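Local coordinates for protein arginase (RocF) (Helicobacter pylori, PDB 4G3H) that probably hydrolyses L-arginine to L-ornithine and urea, using a pair of bound manganese ions, at residues R15-V21 against S88-A92; M94-Q99 against P136-V140; H118-H122 against S190-I195; P176-F182 against L198-F203; G183-T187 against E250-L254. All blocks are in the same frame, centred on the assembly; numbering follows the deposited sequence.

Contact 1 (R15-V21 against S88-A92); sequences RGTDKGV and SSEHA
Thr17, in the first turn of helix 16-30, faces Ser89 in the loop at the C-terminal end of strand 84-87; their CA atoms, 5.2 Å apart, are the closest pair of alpha carbons across the contact. Arg15 sits at the N-cap position, just before the helix; its side chain points toward the same loop. With Ser89 OG anti to the backbone N (chi1 -170°), the hydroxyl lies between Thr17 and Asp18, where it accepts from Thr17 OG1 at 3.0 Å and donates to Asp18 OD1 at 2.7 Å, meeting that oxygen nearly in line with its C-O bond. Asp18 OD1 also pairs with Tyr50 OH, and OD2 accepts from the backbone N of Ala8. One helical turn after Thr17, Val21 lays its CG2 methyl on Ser89 CB, 3.6 Å away.

One residue further on, Glu90 runs out straight beyond CG and crosses the Arg15 chain at about a right angle. Arg15 NH2 meets Glu90 OE1 at 2.6 Å on the syn side of the carboxylate, in an almost straight bond (171°) that stays in the guanidinium plane. Arg15 NE adds only a weak bond to the same oxygen, at 3.4 Å. The two flat groups are twisted 35° apart, and NH1 turns instead to a salt bridge with Glu52.

The Glu90 side chain is about 8 Å from a bound manganese ion, and Asp18 OD1 is 5.3 Å from Glu90 OE1; the hydroxyl donors, Thr17 to Ser89 and Ser89 to Asp18, together with Arg15, probably offset the negative charge.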
# COMPACT_ATOMS: atom_id res chain seq x y z
N ARG A 15 1.46 -17.55 -7.38
CA ARG A 15 1.89 -16.18 -7.09
C ARG A 15 2.87 -16.05 -5.93
O ARG A 15 2.53 -16.33 -4.78
CB ARG A 15 0.66 -15.31 -6.83
CG ARG A 15 -0.42 -15.48 -7.90
CD ARG A 15 -1.64 -14.61 -7.61
NE ARG A 15 -1.45 -13.23 -8.04
CZ ARG A 15 -1.64 -12.81 -9.28
NH1 ARG A 15 -2.03 -13.66 -10.22
NH2 ARG A 15 -1.43 -11.54 -9.59
N GLY A 16 4.09 -15.62 -6.25
CA GLY A 16 5.13 -15.45 -5.23
C GLY A 16 4.77 -14.50 -4.09
O GLY A 16 5.24 -14.68 -2.96
N THR A 17 3.95 -13.49 -4.37
CA THR A 17 3.55 -12.55 -3.33
C THR A 17 2.51 -13.16 -2.40
O THR A 17 2.52 -12.88 -1.22
CB THR A 17 2.98 -11.25 -3.93
OG1 THR A 17 1.94 -11.57 -4.86
CG2 THR A 17 4.07 -10.45 -4.64
N ASP A 18 1.62 -13.99 -2.95
CA ASP A 18 0.58 -14.64 -2.15
C ASP A 18 1.24 -15.59 -1.15
O ASP A 18 0.77 -15.76 -0.03
CB ASP A 18 -0.39 -15.41 -3.05
CG ASP A 18 -1.48 -14.53 -3.64
OD1 ASP A 18 -1.30 -13.29 -3.64
OD2 ASP A 18 -2.51 -15.05 -4.11
N LYS A 19 2.34 -16.20 -1.57
CA LYS A 19 3.08 -17.11 -0.71
C LYS A 19 3.75 -16.27 0.37
O LYS A 19 3.87 -16.70 1.52
CB LYS A 19 4.13 -17.89 -1.51
CG LYS A 19 3.51 -18.86 -2.52
CD LYS A 19 4.55 -19.74 -3.19
CE LYS A 19 3.89 -20.73 -4.13
NZ LYS A 19 4.87 -21.61 -4.81
N GLY A 20 4.16 -15.06 0.00
CA GLY A 20 4.78 -14.18 0.98
C GLY A 20 3.77 -13.87 2.07
O GLY A 20 4.08 -13.95 3.26
N VAL A 21 2.56 -13.52 1.65
CA VAL A 21 1.48 -13.21 2.58
C VAL A 21 1.16 -14.37 3.53
O VAL A 21 0.98 -14.16 4.73
CB VAL A 21 0.19 -12.83 1.84
CG1 VAL A 21 -0.95 -12.63 2.84
CG2 VAL A 21 0.43 -11.57 1.00
N SER A 88 -1.50 -6.81 1.52
CA SER A 88 -2.01 -6.63 0.24
C SER A 88 -1.65 -7.55 -0.92
O SER A 88 -2.20 -7.53 -1.77
CB SER A 88 -2.11 -5.20 -0.13
OG SER A 88 -1.05 -4.68 -0.52
N SER A 89 -0.54 -8.22 -0.73
CA SER A 89 0.18 -9.08 -1.53
C SER A 89 0.86 -8.35 -2.65
O SER A 89 1.80 -8.28 -2.62
CB SER A 89 -0.66 -10.19 -2.12
OG SER A 89 -0.05 -11.13 -2.70
N GLU A 90 0.16 -7.77 -3.51
CA GLU A 90 0.56 -6.97 -4.57
C GLU A 90 0.08 -5.57 -4.57
O GLU A 90 -0.94 -5.39 -4.24
CB GLU A 90 0.41 -7.71 -5.90
CG GLU A 90 -0.87 -8.08 -6.32
CD GLU A 90 -0.86 -8.90 -7.60
OE1 GLU A 90 -0.43 -10.02 -7.70
OE2 GLU A 90 -1.38 -8.45 -8.50
N HIS A 91 0.94 -4.59 -4.85
CA HIS A 91 0.49 -3.22 -4.77
C HIS A 91 -0.74 -2.85 -5.58
O HIS A 91 -1.48 -1.95 -5.20
CB HIS A 91 1.62 -2.25 -5.11
CG HIS A 91 1.77 -1.15 -4.11
ND1 HIS A 91 0.78 -0.83 -3.21
CD2 HIS A 91 2.80 -0.31 -3.85
CE1 HIS A 91 1.19 0.16 -2.44
NE2 HIS A 91 2.41 0.49 -2.80
N ALA A 92 -0.98 -3.54 -6.69
CA ALA A 92 -2.15 -3.23 -7.50
C ALA A 92 -3.44 -3.34 -6.69
O ALA A 92 -4.41 -2.65 -6.98
CB ALA A 92 -2.22 -4.15 -8.72

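Contact 2 (M94-Q99 against P136-V140); sequences MFGIFQ and PLGMV
Met139 lies over one face of the Phe95 ring, and this is the aromatic part of the contact between segments 94-99 (of helix 94-104) and 136-140, whose axes come within 9.1 Å at an angle of 38°. The methyl CE of Met139 lies 3.5 Å from the ring centroid, a CH-pi contact 16° off the normal, and SD follows at 4.3 Å from the same centroid, giving a Met-aromatic pair. A bend at chi3 (61°) folds the thioether back so that sulfur and methyl both ride over the ring. On the opposite face lies Gln99 CG, from the same helix as the phenylalanine, so the ring is sandwiched.

The rest is aliphatic. Val140 reaches into the groove between two rings: CG2 comes to the edge of Phe95, 4.0 Å from CD1, while CG1 sits 3.8 Å from Phe98 CE2. At the start of both helices Met94 SD lies 4.1 Å from Pro136 CB, and its methyl CE is 3.9 Å from Leu137 CD2.

No polar bond links the two helices; the amide of Gln99, though beside Val140, bonds to Arg102 and to the carbonyl of Leu165. Trp159 and Leu162 of helix 153-163 pack on the Met139 side. With every touching residue buried, dispersion and ring-face contacts hold these helices together, close beside the loop that carries the manganese ligand Asp120.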
# COMPACT_ATOMS: atom_id res chain seq x y z
N MET A 94 -4.00 -2.23 -3.90
CA MET A 94 -4.18 -1.01 -3.12
C MET A 94 -5.39 -0.21 -3.61
O MET A 94 -6.05 0.46 -2.83
CB MET A 94 -2.90 -0.16 -3.19
CG MET A 94 -2.94 1.14 -2.40
SD MET A 94 -3.50 2.56 -3.38
CE MET A 94 -3.44 3.88 -2.13
N PHE A 95 -5.69 -0.30 -4.90
CA PHE A 95 -6.83 0.43 -5.44
C PHE A 95 -8.14 0.03 -4.76
O PHE A 95 -8.80 0.85 -4.14
CB PHE A 95 -6.97 0.21 -6.95
CG PHE A 95 -8.19 0.86 -7.53
CD1 PHE A 95 -8.35 2.24 -7.50
CD2 PHE A 95 -9.21 0.08 -8.06
CE1 PHE A 95 -9.51 2.84 -7.99
CE2 PHE A 95 -10.38 0.67 -8.55
CZ PHE A 95 -10.53 2.05 -8.51
N GLY A 96 -8.50 -1.25 -4.90
CA GLY A 96 -9.73 -1.73 -4.30
C GLY A 96 -9.77 -1.50 -2.80
O GLY A 96 -10.80 -1.12 -2.25
N ILE A 97 -8.65 -1.73 -2.13
CA ILE A 97 -8.57 -1.54 -0.68
C ILE A 97 -8.81 -0.07 -0.29
O ILE A 97 -9.57 0.23 0.64
CB ILE A 97 -7.19 -1.98 -0.14
CG1 ILE A 97 -7.03 -3.49 -0.29
CG2 ILE A 97 -7.05 -1.59 1.32
CD1 ILE A 97 -5.62 -3.99 -0.00
N PHE A 98 -8.14 0.84 -1.00
CA PHE A 98 -8.24 2.26 -0.71
C PHE A 98 -9.63 2.83 -1.04
O PHE A 98 -10.12 3.72 -0.33
CB PHE A 98 -7.15 3.04 -1.46
CG PHE A 98 -7.00 4.46 -1.00
CD1 PHE A 98 -6.58 4.74 0.30
CD2 PHE A 98 -7.29 5.52 -1.85
CE1 PHE A 98 -6.45 6.06 0.73
CE2 PHE A 98 -7.17 6.84 -1.43
CZ PHE A 98 -6.75 7.11 -0.13
N GLN A 99 -10.25 2.34 -2.11
CA GLN A 99 -11.58 2.81 -2.47
C GLN A 99 -12.53 2.45 -1.33
O GLN A 99 -13.43 3.24 -0.99
CB GLN A 99 -12.06 2.16 -3.77
CG GLN A 99 -11.33 2.62 -5.03
CD GLN A 99 -11.33 4.14 -5.19
OE1 GLN A 99 -10.46 4.83 -4.68
NE2 GLN A 99 -12.33 4.65 -5.90
N PRO A 136 -2.32 1.61 -9.39
CA PRO A 136 -3.36 1.88 -8.40
C PRO A 136 -3.55 3.37 -8.11
O PRO A 136 -4.67 3.84 -7.99
CB PRO A 136 -2.89 1.09 -7.17
CG PRO A 136 -1.41 1.09 -7.31
CD PRO A 136 -1.22 0.82 -8.79
N LEU A 137 -2.44 4.10 -7.99
CA LEU A 137 -2.53 5.53 -7.71
C LEU A 137 -3.06 6.30 -8.92
O LEU A 137 -3.74 7.32 -8.76
CB LEU A 137 -1.17 6.08 -7.27
CG LEU A 137 -0.75 5.70 -5.84
CD1 LEU A 137 0.57 6.36 -5.50
CD2 LEU A 137 -1.84 6.14 -4.85
N GLY A 138 -2.75 5.81 -10.12
CA GLY A 138 -3.23 6.46 -11.32
C GLY A 138 -4.74 6.38 -11.37
O GLY A 138 -5.40 7.26 -11.93
N MET A 139 -5.30 5.33 -10.78
CA MET A 139 -6.74 5.12 -10.75
C MET A 139 -7.36 5.89 -9.58
O MET A 139 -8.48 6.38 -9.67
CB MET A 139 -7.06 3.64 -10.61
CG MET A 139 -6.50 2.78 -11.73
SD MET A 139 -6.85 1.04 -11.47
CE MET A 139 -8.62 1.11 -11.47
N VAL A 140 -6.61 6.00 -8.48
CA VAL A 140 -7.09 6.73 -7.32
C VAL A 140 -7.13 8.22 -7.66
O VAL A 140 -8.02 8.94 -7.23
CB VAL A 140 -6.17 6.51 -6.09
CG1 VAL A 140 -6.43 7.58 -5.04
CG2 VAL A 140 -6.42 5.13 -5.50

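Contact 3 (H118-H122 against S190-I195); sequences HADIH and SERDVI. With MN (manganese (II) ion), chain F; MN (manganese (II) ion), chain E.
The loop His118-His122 bends round the carboxylate of Glu191, which reaches out from helix 189-198. His118 takes no part in the helix contact: its ND1 binds one manganese ion at 2.3 Å, a site completed by Asp116, Asp234 and Asp236. At Ala119 the helix is first felt, through a water that accepts from Ala119 N at 2.9 Å and donates to Glu191 OE1 at 2.6 Å; the Ala119 methyl also touches the tip of Ile195.

Asp120 turns away from the helix and puts OD2 on the second manganese ion, 2.3 Å off, with Tyr114 OH bonded to the same oxygen. Right after it, Ile121 N gives its hydrogen to Glu191 OE2 at 2.7 Å. The Ile121 side chain crosses Ile195, CD1 to CG1 at 3.8 Å, and its CG2 lies over the centre of one face of the next residue's ring.

That residue, His122, makes the straighter of the two backbone bonds to Glu191 OE2, 2.9 Å from its N and 175° at the hydrogen. Both donors come to the anti side of the carboxylate, 18° and 29° out of its plane. The imidazole ND1 shares a hydrogen bond of 3.1 Å with Ser190 OG, NE2 bonds to the carbonyl of Arg143, and Val194 CG2 packs near CE1.

Two N-H groups and a water thus grip a buried carboxylate, which probably favours its charged form and probably helps to hold the backbone that carries the metal ligands His118 and Asp120.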
# COMPACT_ATOMS: atom_id res chain seq x y z
N HIS A 118 8.54 3.02 -6.69
CA HIS A 118 7.75 3.47 -7.85
C HIS A 118 6.60 4.41 -7.49
O HIS A 118 6.12 4.43 -6.36
CB HIS A 118 7.17 2.26 -8.59
CG HIS A 118 8.16 1.15 -8.81
ND1 HIS A 118 8.31 0.11 -7.92
CD2 HIS A 118 9.06 0.94 -9.79
CE1 HIS A 118 9.28 -0.69 -8.34
NE2 HIS A 118 9.75 -0.21 -9.47
N ALA A 119 6.15 5.17 -8.48
CA ALA A 119 5.05 6.11 -8.31
C ALA A 119 3.70 5.40 -8.50
O ALA A 119 2.67 5.85 -7.99
CB ALA A 119 5.18 7.27 -9.30
N ASP A 120 3.72 4.30 -9.24
CA ASP A 120 2.50 3.52 -9.50
C ASP A 120 1.35 4.34 -10.07
O ASP A 120 0.18 4.10 -9.73
CB ASP A 120 2.03 2.81 -8.23
CG ASP A 120 2.98 1.72 -7.76
OD1 ASP A 120 3.84 1.28 -8.56
OD2 ASP A 120 2.86 1.27 -6.60
N ILE A 121 1.66 5.31 -10.92
CA ILE A 121 0.62 6.14 -11.51
C ILE A 121 0.18 5.59 -12.86
O ILE A 121 -1.01 5.60 -13.19
CB ILE A 121 1.12 7.60 -11.68
CG1 ILE A 121 1.28 8.24 -10.30
CG2 ILE A 121 0.14 8.39 -12.53
CD1 ILE A 121 1.89 9.63 -10.32
N HIS A 122 1.14 5.11 -13.64
CA HIS A 122 0.84 4.57 -14.96
C HIS A 122 1.52 3.22 -15.14
O HIS A 122 2.69 3.04 -14.80
CB HIS A 122 1.32 5.53 -16.05
CG HIS A 122 0.52 6.80 -16.14
ND1 HIS A 122 1.07 7.99 -16.57
CD2 HIS A 122 -0.78 7.05 -15.86
CE1 HIS A 122 0.14 8.93 -16.55
NE2 HIS A 122 -0.99 8.39 -16.12
N SER A 190 5.76 9.81 -18.32
CA SER A 190 4.34 10.13 -18.22
C SER A 190 3.95 10.28 -16.75
O SER A 190 3.10 11.10 -16.41
CB SER A 190 3.49 9.03 -18.88
OG SER A 190 3.65 7.79 -18.22
N GLU A 191 4.57 9.47 -15.89
CA GLU A 191 4.28 9.54 -14.46
C GLU A 191 4.91 10.80 -13.88
O GLU A 191 4.32 11.48 -13.04
CB GLU A 191 4.84 8.31 -13.73
CG GLU A 191 4.17 6.99 -14.11
CD GLU A 191 4.68 5.83 -13.27
OE1 GLU A 191 5.89 5.53 -13.33
OE2 GLU A 191 3.87 5.21 -12.55
N ARG A 192 6.12 11.12 -14.34
CA ARG A 192 6.80 12.31 -13.87
C ARG A 192 6.02 13.55 -14.28
O ARG A 192 6.02 14.55 -13.56
CB ARG A 192 8.22 12.39 -14.44
CG ARG A 192 9.18 11.36 -13.86
CD ARG A 192 10.62 11.70 -14.20
NE ARG A 192 10.94 11.42 -15.60
CZ ARG A 192 11.20 10.20 -16.08
NH1 ARG A 192 11.19 9.14 -15.28
NH2 ARG A 192 11.50 10.05 -17.37
N ASP A 193 5.35 13.49 -15.43
CA ASP A 193 4.55 14.62 -15.91
C ASP A 193 3.35 14.86 -15.00
O ASP A 193 2.97 16.01 -14.77
CB ASP A 193 4.06 14.41 -17.35
CG ASP A 193 5.16 14.55 -18.39
OD1 ASP A 193 6.17 15.26 -18.14
OD2 ASP A 193 5.03 13.97 -19.49
N VAL A 194 2.75 13.79 -14.50
CA VAL A 194 1.59 13.93 -13.61
C VAL A 194 2.03 14.50 -12.27
O VAL A 194 1.36 15.37 -11.70
CB VAL A 194 0.89 12.56 -13.36
CG1 VAL A 194 -0.19 12.73 -12.31
CG2 VAL A 194 0.29 12.04 -14.67
N ILE A 195 3.16 14.00 -11.76
CA ILE A 195 3.71 14.45 -10.50
C ILE A 195 4.02 15.94 -10.56
O ILE A 195 3.65 16.70 -9.66
CB ILE A 195 5.00 13.66 -10.16
CG1 ILE A 195 4.63 12.22 -9.79
CG2 ILE A 195 5.77 14.34 -9.05
CD1 ILE A 195 5.80 11.27 -9.63
MN MN F . 7.12 -0.67 -6.08
MN MN E . 4.26 -0.25 -5.63
O HOH W 1 6.57 4.19 -11.18

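Contact 4 (P176-F182 against L198-F203); sequences PKCLVYF and LQIPLF
Tyr181 and Leu202 lie side by side on neighbouring parallel strands, and Phe182 pairs in the same way with Phe203. Tyr181 N donates to Pro201 O at 3.0 Å and Tyr181 O accepts from Phe203 N at 2.8 Å, both bonds nearly straight.

Side chains alternate between the two faces. On one, Tyr181 turns its ring back along the strand: CB rests 3.8 Å from Leu202 CG, while CD2 slants against Ile200 CG2 at 3.8 Å, and the hydroxyl goes on to the carbonyl of Ala119. On the other, Phe182 and Phe203 adopt nearly the same first torsion, CG anti to the carbonyl carbon in both (-65° and -61°), so the rings point the same way with planes 33° apart and centroids separated by 5.8 Å. Val180 joins them: its CG1, anti to the backbone N, touches the edge of the Phe203 ring at CE2, 3.5 Å away, while CG2 meets Pro201 at its ring atom CG.

These strands belong to a beta-alpha-beta crossover of the alpha/beta arginase fold, with helix 189-198 between them and 202-203 the outermost strand of the parallel sheet. The helix stops in a Schellman motif, Gln199 taking a positive phi as the C-prime residue and Ile200 N bonding back to Ile195 O.

Just before the turn Leu198 CB lies 3.7 Å from Pro176 CB; just after it Ile200 CG2 nests against Leu179 CG at 3.6 Å. Lys177 and Gln199 run alongside each other at the solvent-exposed surface, their long chains pointing the same way.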
# COMPACT_ATOMS: atom_id res chain seq x y z
N PRO A 176 -4.22 15.72 -4.66
CA PRO A 176 -2.89 15.27 -5.12
C PRO A 176 -1.74 15.74 -4.23
O PRO A 176 -0.69 15.09 -4.16
CB PRO A 176 -2.80 15.82 -6.54
CG PRO A 176 -4.22 15.93 -6.97
CD PRO A 176 -4.90 16.46 -5.73
N LYS A 177 -1.94 16.87 -3.57
CA LYS A 177 -0.94 17.47 -2.69
C LYS A 177 -0.87 16.77 -1.33
O LYS A 177 0.03 17.03 -0.54
CB LYS A 177 -1.25 18.95 -2.48
CG LYS A 177 -1.03 19.80 -3.72
CD LYS A 177 -1.79 21.11 -3.61
CE LYS A 177 -1.02 22.24 -4.25
NZ LYS A 177 0.24 22.50 -3.50
N CYS A 178 -1.83 15.88 -1.07
CA CYS A 178 -1.86 15.14 0.18
C CYS A 178 -1.38 13.69 0.02
O CYS A 178 -1.55 12.85 0.91
CB CYS A 178 -3.26 15.20 0.77
SG CYS A 178 -3.73 16.90 1.22
N LEU A 179 -0.78 13.42 -1.14
CA LEU A 179 -0.21 12.11 -1.44
C LEU A 179 1.27 12.40 -1.28
O LEU A 179 1.80 13.30 -1.94
CB LEU A 179 -0.52 11.70 -2.89
CG LEU A 179 0.43 10.70 -3.58
CD1 LEU A 179 0.47 9.38 -2.82
CD2 LEU A 179 -0.04 10.47 -5.01
N VAL A 180 1.93 11.68 -0.39
CA VAL A 180 3.35 11.91 -0.16
C VAL A 180 4.19 10.69 -0.51
O VAL A 180 4.08 9.63 0.12
CB VAL A 180 3.62 12.32 1.31
CG1 VAL A 180 5.08 12.71 1.49
CG2 VAL A 180 2.70 13.47 1.71
N TYR A 181 5.03 10.85 -1.52
CA TYR A 181 5.90 9.77 -1.98
C TYR A 181 7.22 9.73 -1.22
O TYR A 181 7.83 10.76 -0.98
CB TYR A 181 6.21 9.94 -3.47
CG TYR A 181 5.12 9.50 -4.42
CD1 TYR A 181 4.62 8.19 -4.39
CD2 TYR A 181 4.67 10.36 -5.43
CE1 TYR A 181 3.70 7.75 -5.35
CE2 TYR A 181 3.75 9.94 -6.38
CZ TYR A 181 3.27 8.63 -6.34
OH TYR A 181 2.40 8.20 -7.32
N PHE A 182 7.66 8.53 -0.87
CA PHE A 182 8.92 8.35 -0.16
C PHE A 182 9.77 7.31 -0.88
O PHE A 182 9.34 6.18 -1.07
CB PHE A 182 8.67 7.86 1.28
CG PHE A 182 7.93 8.86 2.14
CD1 PHE A 182 8.63 9.83 2.85
CD2 PHE A 182 6.54 8.81 2.24
CE1 PHE A 182 7.95 10.75 3.65
CE2 PHE A 182 5.86 9.73 3.04
CZ PHE A 182 6.56 10.70 3.75
N LEU A 198 0.55 17.92 -11.07
CA LEU A 198 -0.28 17.91 -9.87
C LEU A 198 0.48 18.37 -8.62
O LEU A 198 -0.10 18.50 -7.54
CB LEU A 198 -0.85 16.50 -9.65
CG LEU A 198 -1.79 15.98 -10.74
CD1 LEU A 198 -2.35 14.62 -10.34
CD2 LEU A 198 -2.92 16.97 -10.96
N GLN A 199 1.78 18.60 -8.78
CA GLN A 199 2.63 19.05 -7.69
C GLN A 199 2.56 18.12 -6.48
O GLN A 199 2.32 18.54 -5.34
CB GLN A 199 2.26 20.50 -7.32
CG GLN A 199 2.38 21.46 -8.53
CD GLN A 199 1.80 22.85 -8.29
OE1 GLN A 199 1.84 23.72 -9.17
NE2 GLN A 199 1.25 23.08 -7.10
N ILE A 200 2.78 16.83 -6.73
CA ILE A 200 2.74 15.81 -5.67
C ILE A 200 4.09 15.76 -4.95
O ILE A 200 5.12 15.51 -5.57
CB ILE A 200 2.42 14.41 -6.25
CG1 ILE A 200 1.11 14.48 -7.05
CG2 ILE A 200 2.31 13.38 -5.12
CD1 ILE A 200 0.69 13.18 -7.69
N PRO A 201 4.09 16.02 -3.63
CA PRO A 201 5.34 16.00 -2.85
C PRO A 201 6.04 14.64 -2.95
O PRO A 201 5.40 13.60 -2.78
CB PRO A 201 4.87 16.31 -1.43
CG PRO A 201 3.47 15.78 -1.41
CD PRO A 201 2.93 16.22 -2.75
N LEU A 202 7.33 14.66 -3.25
CA LEU A 202 8.12 13.44 -3.40
C LEU A 202 9.49 13.57 -2.73
O LEU A 202 10.32 14.40 -3.13
CB LEU A 202 8.29 13.12 -4.90
CG LEU A 202 8.97 11.80 -5.29
CD1 LEU A 202 8.73 11.52 -6.76
CD2 LEU A 202 10.46 11.86 -5.00
N PHE A 203 9.73 12.75 -1.71
CA PHE A 203 11.00 12.78 -1.00
C PHE A 203 11.86 11.61 -1.44
O PHE A 203 11.55 10.45 -1.15
CB PHE A 203 10.74 12.74 0.51
CG PHE A 203 9.94 13.91 1.02
CD1 PHE A 203 10.49 15.19 1.02
CD2 PHE A 203 8.63 13.74 1.46
CE1 PHE A 203 9.74 16.29 1.47
CE2 PHE A 203 7.87 14.82 1.91
CZ PHE A 203 8.43 16.10 1.91

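Contact 5 (G183-T187 against E250-L254); sequences GVRST and ENNGL
Arg185 lays its side chain into the curve of the loop 250-254. From CB the chain first turns between its own N and carbonyl carbon (chi1 50°), then runs out fully extended to NE. CD reaches the backbone carbonyls of the other loop, 3.1 Å from Asn252 O. NE lies 2.8 Å from Asn251 O; its bonds there and to Glu250 O are weak and bent at the hydrogen, the latter also long. CZ settles above Gly253 CA at 3.3 Å, the alpha carbon sitting over the centre of one guanidinium face; the glycine lets the flat group lie directly on the backbone. NH1 makes the firm bond across, to Glu250 O at 2.8 Å (169°), in the plane of the guanidinium yet above that of the carbonyl. NH2 folds back to Gly183 O, 3.1 Å away in its own loop.

Beside it Ser186 OG donates to Glu250 OE2 at 2.6 Å, coming from above the carboxylate plane, 63° out of it. The same OE2 bonds to NE2 of His118, whose ring holds a manganese ion, so the serine probably helps to position this second-shell glutamate behind a first-shell ligand. Arg185 NH1 adds weak bonds to the carbonyls of Asp236 and Met238. Two loops at the C-terminal ends of parallel strands, tied by an arginine, form part of the outer shell of the dimanganese site, consistent with the arginase fold.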
# COMPACT_ATOMS: atom_id res chain seq x y z
N GLY A 183 10.98 7.72 -1.29
CA GLY A 183 11.89 6.80 -1.97
C GLY A 183 11.64 6.49 -3.43
O GLY A 183 12.32 5.63 -4.00
N VAL A 184 10.69 7.18 -4.06
CA VAL A 184 10.38 6.94 -5.47
C VAL A 184 11.61 7.22 -6.34
O VAL A 184 12.20 8.29 -6.27
CB VAL A 184 9.20 7.82 -5.94
CG1 VAL A 184 8.97 7.64 -7.43
CG2 VAL A 184 7.95 7.45 -5.15
N ARG A 185 11.98 6.25 -7.18
CA ARG A 185 13.16 6.41 -8.02
C ARG A 185 13.08 5.72 -9.37
O ARG A 185 14.03 5.80 -10.15
CB ARG A 185 14.38 5.91 -7.26
CG ARG A 185 14.19 4.52 -6.66
CD ARG A 185 15.43 4.10 -5.90
NE ARG A 185 15.39 2.70 -5.47
CZ ARG A 185 14.69 2.24 -4.44
NH1 ARG A 185 14.75 0.95 -4.14
NH2 ARG A 185 13.93 3.05 -3.71
N SER A 186 11.98 5.04 -9.64
CA SER A 186 11.83 4.34 -10.91
C SER A 186 10.46 4.68 -11.47
O SER A 186 9.44 4.17 -11.01
CB SER A 186 11.96 2.83 -10.70
OG SER A 186 11.86 2.12 -11.92
N THR A 187 10.43 5.55 -12.48
CA THR A 187 9.18 6.00 -13.07
C THR A 187 9.23 6.21 -14.59
O THR A 187 10.30 6.17 -15.20
CB THR A 187 8.76 7.34 -12.45
OG1 THR A 187 9.78 8.31 -12.71
CG2 THR A 187 8.57 7.20 -10.95
N GLU A 250 14.84 -2.16 -7.29
CA GLU A 250 15.40 -0.94 -7.84
C GLU A 250 16.61 -0.53 -7.02
O GLU A 250 16.56 -0.50 -5.78
CB GLU A 250 14.34 0.17 -7.83
CG GLU A 250 13.06 -0.21 -8.56
CD GLU A 250 13.21 -0.19 -10.07
OE1 GLU A 250 14.36 -0.18 -10.56
OE2 GLU A 250 12.17 -0.20 -10.77
N ASN A 251 17.71 -0.24 -7.70
CA ASN A 251 18.94 0.17 -7.03
C ASN A 251 18.81 1.58 -6.46
O ASN A 251 17.86 2.30 -6.78
CB ASN A 251 20.12 0.13 -8.02
CG ASN A 251 20.52 -1.29 -8.38
OD1 ASN A 251 21.13 -1.53 -9.42
ND2 ASN A 251 20.19 -2.24 -7.51
N ASN A 252 19.76 1.95 -5.61
CA ASN A 252 19.77 3.26 -4.99
C ASN A 252 18.58 3.47 -4.06
O ASN A 252 17.94 4.52 -4.05
CB ASN A 252 19.80 4.34 -6.07
CG ASN A 252 20.97 4.15 -7.03
OD1 ASN A 252 20.80 4.17 -8.25
ND2 ASN A 252 22.17 3.97 -6.48
N GLY A 253 18.29 2.44 -3.26
CA GLY A 253 17.19 2.52 -2.32
C GLY A 253 17.65 2.72 -0.89
O GLY A 253 18.83 3.00 -0.63
N LEU A 254 16.72 2.60 0.04
CA LEU A 254 17.03 2.77 1.45
C LEU A 254 17.61 1.49 2.03
O LEU A 254 17.41 0.41 1.49
CB LEU A 254 15.77 3.12 2.25
CG LEU A 254 15.11 4.47 2.01
CD1 LEU A 254 13.84 4.54 2.84
CD2 LEU A 254 16.06 5.61 2.38

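Overall arrangement
From the N terminus, contact 1 closes first, bringing helix 16-30 onto the loop after strand 84-87, and is finished before the others open. Contact 2 starts almost at once and joins helix 94-104 to helix 136-140; contact 3 opens inside that span, so the two cross. Contacts 3, 4 and 5 all cross one another, and none nests. Contact 3 ties the metal-bearing loop after strand 110-115 to helix 189-198, contact 4 pairs strand 179-182 with the edge strand 202-203, and contact 5, closing last at 250-254, joins the loops after strands 179-182 and 228-234. Contacts 1 and 2 meet where His91 and Ala92 touch Pro136; Gly183 to Phe203 joins 5 with 4.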